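Local coordinates for aldehyde dehydrogenase 12 (Zea mays, PDB 6D97), which oxidises L-glutamate gamma-semialdehyde with NAD+ as the last enzyme of proline catabolism in plants, at residues D298-G303 / A465-D470. Residues are numbered along the deposited sequence; the frame is centred on the assembly and turned at random.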
loop_
_atom_site.group_PDB
_atom_site.type_symbol
_atom_site.label_atom_id
_atom_site.label_comp_id
_atom_site.label_asym_id
_atom_site.label_seq_id
_atom_site.Cartn_x
_atom_site.Cartn_y
_atom_site.Cartn_z
ATOM N N ASP A 298 -22.865 8.892 20.612
ATOM C CA ASP A 298 -22.041 7.681 20.671
ATOM C C ASP A 298 -22.577 6.696 21.705
ATOM O O ASP A 298 -22.978 7.088 22.811
ATOM C CB ASP A 298 -20.609 8.090 20.992
ATOM C CG ASP A 298 -20.200 9.341 20.235
ATOM O OD1 ASP A 298 -20.367 9.378 19.016
ATOM O OD2 ASP A 298 -19.677 10.274 20.851
ATOM N N TRP A 299 -22.614 5.428 21.323
ATOM C CA TRP A 299 -23.221 4.382 22.118
ATOM C C TRP A 299 -22.159 3.412 22.611
ATOM O O TRP A 299 -21.103 3.247 21.994
ATOM C CB TRP A 299 -24.307 3.611 21.329
ATOM C CG TRP A 299 -23.933 3.194 19.932
ATOM C CD1 TRP A 299 -24.239 3.846 18.769
ATOM C CD2 TRP A 299 -23.209 2.020 19.553
ATOM N NE1 TRP A 299 -23.736 3.153 17.693
ATOM C CE2 TRP A 299 -23.098 2.029 18.147
ATOM C CE3 TRP A 299 -22.635 0.964 20.268
ATOM C CZ2 TRP A 299 -22.439 1.024 17.444
ATOM C CZ3 TRP A 299 -21.978 -0.028 19.572
ATOM C CH2 TRP A 299 -21.884 0.008 18.174
ATOM N N LYS A 300 -22.453 2.782 23.746
ATOM C CA LYS A 300 -21.688 1.659 24.264
ATOM C C LYS A 300 -22.653 0.512 24.492
ATOM O O LYS A 300 -23.687 0.686 25.148
ATOM C CB LYS A 300 -20.961 2.011 25.562
ATOM C CG LYS A 300 -20.246 0.834 26.197
ATOM C CD LYS A 300 -19.453 1.269 27.416
ATOM C CE LYS A 300 -18.173 1.989 27.017
ATOM N NZ LYS A 300 -17.619 2.810 28.131
ATOM N N ILE A 301 -22.336 -0.640 23.915
ATOM C CA ILE A 301 -23.097 -1.864 24.107
ATOM C C ILE A 301 -22.282 -2.781 25.005
ATOM O O ILE A 301 -21.101 -3.034 24.736
ATOM C CB ILE A 301 -23.415 -2.554 22.770
ATOM C CG1 ILE A 301 -24.303 -1.674 21.888
ATOM C CG2 ILE A 301 -24.082 -3.889 23.016
ATOM C CD1 ILE A 301 -24.487 -2.234 20.489
ATOM N N LEU A 302 -22.903 -3.262 26.076
ATOM C CA LEU A 302 -22.306 -4.291 26.914
ATOM C C LEU A 302 -22.805 -5.652 26.449
ATOM O O LEU A 302 -24.017 -5.869 26.331
ATOM C CB LEU A 302 -22.658 -4.078 28.387
ATOM C CG LEU A 302 -22.395 -2.725 29.053
ATOM C CD1 LEU A 302 -22.770 -2.802 30.526
ATOM C CD2 LEU A 302 -20.949 -2.284 28.895
ATOM N N GLY A 303 -21.873 -6.559 26.176
ATOM C CA GLY A 303 -22.226 -7.892 25.761
ATOM C C GLY A 303 -22.682 -8.747 26.921
ATOM O O GLY A 303 -22.778 -8.305 28.074
ATOM N N ALA A 465 -18.580 1.751 21.270
ATOM C CA ALA A 465 -17.848 0.748 22.026
ATOM C C ALA A 465 -18.715 -0.486 22.212
ATOM O O ALA A 465 -19.905 -0.381 22.522
ATOM C CB ALA A 465 -17.406 1.281 23.394
ATOM N N ILE A 466 -18.106 -1.652 22.022
ATOM C CA ILE A 466 -18.766 -2.937 22.213
ATOM C C ILE A 466 -17.962 -3.667 23.279
ATOM O O ILE A 466 -16.886 -4.213 23.000
ATOM C CB ILE A 466 -18.851 -3.750 20.918
ATOM C CG1 ILE A 466 -19.294 -2.853 19.761
ATOM C CG2 ILE A 466 -19.818 -4.915 21.093
ATOM C CD1 ILE A 466 -18.955 -3.405 18.410
ATOM N N VAL A 467 -18.472 -3.669 24.509
ATOM C CA VAL A 467 -17.749 -4.221 25.653
ATOM C C VAL A 467 -18.116 -5.700 25.738
ATOM O O VAL A 467 -19.117 -6.089 26.341
ATOM C CB VAL A 467 -18.059 -3.467 26.942
ATOM C CG1 VAL A 467 -17.268 -4.058 28.097
ATOM C CG2 VAL A 467 -17.748 -1.984 26.770
ATOM N N SER A 468 -17.279 -6.530 25.122
ATOM C CA SER A 468 -17.419 -7.979 25.079
ATOM C C SER A 468 -16.150 -8.549 24.467
ATOM O O SER A 468 -15.507 -7.899 23.639
ATOM C CB SER A 468 -18.642 -8.411 24.259
ATOM O OG SER A 468 -18.591 -9.792 23.947
ATOM N N ASN A 469 -15.790 -9.759 24.892
ATOM C CA ASN A 469 -14.694 -10.501 24.281
ATOM C C ASN A 469 -15.174 -11.696 23.471
ATOM O O ASN A 469 -14.346 -12.421 22.912
ATOM C CB ASN A 469 -13.696 -10.963 25.347
ATOM C CG ASN A 469 -12.610 -9.942 25.593
ATOM O OD1 ASN A 469 -12.651 -8.842 25.048
ATOM N ND2 ASN A 469 -11.632 -10.298 26.411
ATOM N N ASP A 470 -16.481 -11.913 23.400
ATOM C CA ASP A 470 -17.106 -12.949 22.585
ATOM C C ASP A 470 -16.955 -12.612 21.107
ATOM O O ASP A 470 -17.574 -11.646 20.642
ATOM C CB ASP A 470 -18.585 -13.062 22.969
ATOM C CG ASP A 470 -19.312 -14.196 22.254
ATOM O OD1 ASP A 470 -18.794 -14.751 21.261
ATOM O OD2 ASP A 470 -20.427 -14.533 22.702
#
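The indole of Trp-299 meets Ile-466 at its edge, near the ring plane, with CZ3 3.9 Å from CG1. The backbone N of Ile-301 also lies at the ring edge, in plane. Chi1 of 46° puts Trp-299 CG in the crowded position between N and carbonyl carbon, turning the ring edge to both. Strand 298-302 runs parallel to the end of strand 463-467, at 14°. Four backbone bonds form the ladder. Ile-301 gives its N-H to Ala-465 O (2.8 Å), nearly along the C=O axis. Ile-301 O takes the Val-467 N-H, with N 2.7 Å away. Ala-465 N bonds to Trp-299 O. Gly-303 N reaches Val-467 O from above the carbonyl plane. These are inner strands of the mixed sheet in the aldehyde dehydrogenase catalytic domain. On the face with Ala-465 and Val-467, Lys-300 crosses Val-467 obliquely, CD to CG2 3.7 Å. Chi3 of -76° bends the Lys-300 chain, so its CE packs on Ala-465 CB (3.8 Å). Lys-300 NZ hydrogen-bonds Gln-331 OE1 and salt-bridges Asp-319 OD2. An alanine here removes both ties and would probably loosen the packing on Val-467. Leu-302 CD2 lies alongside Val-467 CB at 3.7 Å.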